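Local coordinates for protein desulfoferrodoxin (Rbo) (Treponema pallidum subsp. pallidum str. Nichols, PDB 1Y07) that probably reduces superoxide to hydrogen peroxide at a mononuclear non-haem iron centre, taking part in cellular defence against oxidative stress, at residues E75-V81 / Y116-H122. Residues are numbered along the deposited sequence.
Sequences EHYIAWV and YEFCNLH. With FE (Fe (III) ion), chain H.
One iron ion is bound where two antiparallel strands meet: His76 NE2, Cys119 SG and His122 ND1 each lie 2.1 Å from FE, and His50 and His70 complete the site. The strand segments 78-81 and 116-119 run at 162°, axes 4.8 Å apart, with Ile78 opposite Cys119 and Val81 opposite Glu117 as non-hydrogen-bonded pairs. Between them a classic beta bulge sets Ala79 (phi/psi -81/-43) and Trp80 against Phe118, through Ala79 N to Phe118 O (2.8 Å) and Phe118 N to Trp80 O (3.1 Å). Past the Ile78-Cys119 pair, Asn120 N donates to Tyr77 O (3.1 Å) and Tyr77 N to Asn120 OD1 (3.0 Å), while Asn120 CB sits over the Tyr77 ring (chi1 p). Phe118 CB likewise packs on the six-membered ring of Trp80 (chi1 p), 3.5 Å from its centroid. Leu121 CD1 covers a face of His76 (chi1 t). Weak N-H...S hydrogen bonds reach Cys119 SG (chi1 t) from Leu121 N (3.3 Å) and His122 N (3.2 Å). Four histidines, three through NE2 and one through ND1, plus one thiolate are the signature of the superoxide reductase centre, where the cysteine is the axial ligand; the two N-H groups probably temper the charge on its sulfur.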
loop_
_atom_site.group_PDB
_atom_site.type_symbol
_atom_site.label_atom_id
_atom_site.label_comp_id
_atom_site.label_asym_id
_atom_site.label_seq_id
_atom_site.Cartn_x
_atom_site.Cartn_y
_atom_site.Cartn_z
ATOM N N GLU B 75 -17.544 -2.503 -18.019
ATOM C CA GLU B 75 -17.849 -3.928 -17.773
ATOM C C GLU B 75 -16.574 -4.777 -17.613
ATOM O O GLU B 75 -16.590 -5.845 -16.983
ATOM C CB GLU B 75 -18.721 -4.495 -18.903
ATOM C CG GLU B 75 -19.958 -3.660 -19.252
ATOM C CD GLU B 75 -19.672 -2.471 -20.179
ATOM O OE1 GLU B 75 -19.187 -2.669 -21.313
ATOM O OE2 GLU B 75 -19.944 -1.320 -19.778
ATOM N N HIS B 76 -15.489 -4.278 -18.195
ATOM C CA HIS B 76 -14.200 -4.940 -18.237
ATOM C C HIS B 76 -13.058 -3.925 -18.199
ATOM O O HIS B 76 -12.821 -3.189 -19.163
ATOM C CB HIS B 76 -14.115 -5.779 -19.488
ATOM C CG HIS B 76 -12.984 -6.741 -19.494
ATOM N ND1 HIS B 76 -12.518 -7.322 -20.651
ATOM C CD2 HIS B 76 -12.222 -7.238 -18.485
ATOM C CE1 HIS B 76 -11.528 -8.144 -20.359
ATOM N NE2 HIS B 76 -11.321 -8.105 -19.052
ATOM N N TYR B 77 -12.355 -3.879 -17.070
ATOM C CA TYR B 77 -11.355 -2.832 -16.827
ATOM C C TYR B 77 -10.240 -3.298 -15.885
ATOM O O TYR B 77 -10.425 -4.248 -15.106
ATOM C CB TYR B 77 -12.048 -1.601 -16.228
ATOM C CG TYR B 77 -12.826 -1.884 -14.967
ATOM C CD1 TYR B 77 -12.215 -1.777 -13.733
ATOM C CD2 TYR B 77 -14.160 -2.286 -15.000
ATOM C CE1 TYR B 77 -12.907 -2.063 -12.551
ATOM C CE2 TYR B 77 -14.865 -2.580 -13.817
ATOM C CZ TYR B 77 -14.227 -2.459 -12.593
ATOM O OH TYR B 77 -14.870 -2.711 -11.394
ATOM N N ILE B 78 -9.100 -2.613 -15.948
ATOM C CA ILE B 78 -8.049 -2.748 -14.911
ATOM C C ILE B 78 -8.362 -1.784 -13.777
ATOM O O ILE B 78 -8.409 -0.561 -13.954
ATOM C CB ILE B 78 -6.647 -2.449 -15.474
ATOM C CG1 ILE B 78 -6.347 -3.305 -16.716
ATOM C CG2 ILE B 78 -5.613 -2.673 -14.388
ATOM C CD1 ILE B 78 -6.665 -4.790 -16.531
ATOM N N ALA B 79 -8.522 -2.332 -12.589
ATOM C CA ALA B 79 -8.967 -1.573 -11.422
ATOM C C ALA B 79 -7.838 -0.810 -10.776
ATOM O O ALA B 79 -7.995 0.352 -10.411
ATOM C CB ALA B 79 -9.552 -2.491 -10.438
ATOM N N TRP B 80 -6.697 -1.461 -10.647
ATOM C CA TRP B 80 -5.569 -0.888 -9.918
ATOM C C TRP B 80 -4.284 -1.616 -10.297
ATOM O O TRP B 80 -4.316 -2.731 -10.854
ATOM C CB TRP B 80 -5.825 -0.872 -8.382
ATOM C CG TRP B 80 -6.228 -2.208 -7.738
ATOM C CD1 TRP B 80 -7.474 -2.549 -7.302
ATOM C CD2 TRP B 80 -5.382 -3.333 -7.435
ATOM N NE1 TRP B 80 -7.477 -3.824 -6.773
ATOM C CE2 TRP B 80 -6.211 -4.337 -6.841
ATOM C CE3 TRP B 80 -4.022 -3.626 -7.643
ATOM C CZ2 TRP B 80 -5.718 -5.574 -6.462
ATOM C CZ3 TRP B 80 -3.532 -4.862 -7.259
ATOM C CH2 TRP B 80 -4.367 -5.805 -6.649
ATOM N N VAL B 81 -3.166 -0.983 -9.983
ATOM C CA VAL B 81 -1.838 -1.539 -10.126
ATOM C C VAL B 81 -1.140 -1.305 -8.788
ATOM O O VAL B 81 -1.250 -0.205 -8.205
ATOM C CB VAL B 81 -1.024 -0.846 -11.268
ATOM C CG1 VAL B 81 0.427 -1.283 -11.257
ATOM C CG2 VAL B 81 -1.708 -1.111 -12.618
ATOM N N TYR B 116 1.889 -5.654 -9.947
ATOM C CA TYR B 116 0.680 -6.480 -9.847
ATOM C C TYR B 116 -0.477 -5.647 -10.360
ATOM O O TYR B 116 -0.517 -4.489 -10.087
ATOM C CB TYR B 116 0.386 -6.929 -8.406
ATOM C CG TYR B 116 1.577 -7.514 -7.677
ATOM C CD1 TYR B 116 2.547 -6.680 -7.150
ATOM C CD2 TYR B 116 1.750 -8.898 -7.556
ATOM C CE1 TYR B 116 3.656 -7.184 -6.480
ATOM C CE2 TYR B 116 2.852 -9.411 -6.871
ATOM C CZ TYR B 116 3.809 -8.532 -6.358
ATOM O OH TYR B 116 4.957 -8.969 -5.710
ATOM N N GLU B 117 -1.373 -6.239 -11.155
ATOM C CA GLU B 117 -2.576 -5.532 -11.667
ATOM C C GLU B 117 -3.786 -6.394 -11.432
ATOM O O GLU B 117 -3.694 -7.617 -11.515
ATOM C CB GLU B 117 -2.453 -5.153 -13.146
ATOM C CG GLU B 117 -2.457 -6.320 -14.112
ATOM C CD GLU B 117 -3.844 -6.812 -14.547
ATOM O OE1 GLU B 117 -3.919 -7.777 -15.342
ATOM O OE2 GLU B 117 -4.864 -6.301 -14.094
ATOM N N PHE B 118 -4.914 -5.778 -11.111
ATOM C CA PHE B 118 -6.185 -6.476 -10.959
ATOM C C PHE B 118 -7.179 -6.117 -12.065
ATOM O O PHE B 118 -7.546 -4.950 -12.214
ATOM C CB PHE B 118 -6.825 -6.118 -9.594
ATOM C CG PHE B 118 -8.183 -6.785 -9.368
ATOM C CD1 PHE B 118 -8.282 -8.155 -9.242
ATOM C CD2 PHE B 118 -9.345 -6.031 -9.284
ATOM C CE1 PHE B 118 -9.512 -8.758 -9.061
ATOM C CE2 PHE B 118 -10.586 -6.648 -9.089
ATOM C CZ PHE B 118 -10.662 -7.988 -8.981
ATOM N N CYS B 119 -7.623 -7.139 -12.797
ATOM C CA CYS B 119 -8.721 -6.991 -13.747
ATOM C C CYS B 119 -10.031 -7.449 -13.079
ATOM O O CYS B 119 -10.082 -8.457 -12.393
ATOM C CB CYS B 119 -8.434 -7.789 -15.003
ATOM S SG CYS B 119 -9.911 -8.079 -16.026
ATOM N N ASN B 120 -11.099 -6.699 -13.270
ATOM C CA ASN B 120 -12.330 -6.967 -12.540
ATOM C C ASN B 120 -12.939 -8.299 -12.959
ATOM O O ASN B 120 -13.633 -8.948 -12.173
ATOM C CB ASN B 120 -13.324 -5.817 -12.726
ATOM C CG ASN B 120 -14.119 -5.938 -13.993
ATOM O OD1 ASN B 120 -13.576 -5.846 -15.107
ATOM N ND2 ASN B 120 -15.422 -6.111 -13.838
ATOM N N LEU B 121 -12.623 -8.720 -14.174
ATOM C CA LEU B 121 -13.100 -10.006 -14.683
ATOM C C LEU B 121 -12.068 -11.142 -14.610
ATOM O O LEU B 121 -12.462 -12.290 -14.490
ATOM C CB LEU B 121 -13.592 -9.858 -16.134
ATOM C CG LEU B 121 -14.775 -8.907 -16.374
ATOM C CD1 LEU B 121 -15.310 -9.095 -17.760
ATOM C CD2 LEU B 121 -15.915 -9.091 -15.332
ATOM N N HIS B 122 -10.776 -10.846 -14.706
ATOM C CA HIS B 122 -9.737 -11.888 -14.811
ATOM C C HIS B 122 -8.803 -11.996 -13.574
ATOM O O HIS B 122 -7.897 -12.846 -13.531
ATOM C CB HIS B 122 -8.881 -11.686 -16.076
ATOM C CG HIS B 122 -9.634 -11.839 -17.361
ATOM N ND1 HIS B 122 -10.178 -10.770 -18.046
ATOM C CD2 HIS B 122 -9.928 -12.942 -18.093
ATOM C CE1 HIS B 122 -10.775 -11.210 -19.141
ATOM N NE2 HIS B 122 -10.638 -12.520 -19.193
HETATM FE FE FE H . -9.568 -8.725 -18.040
#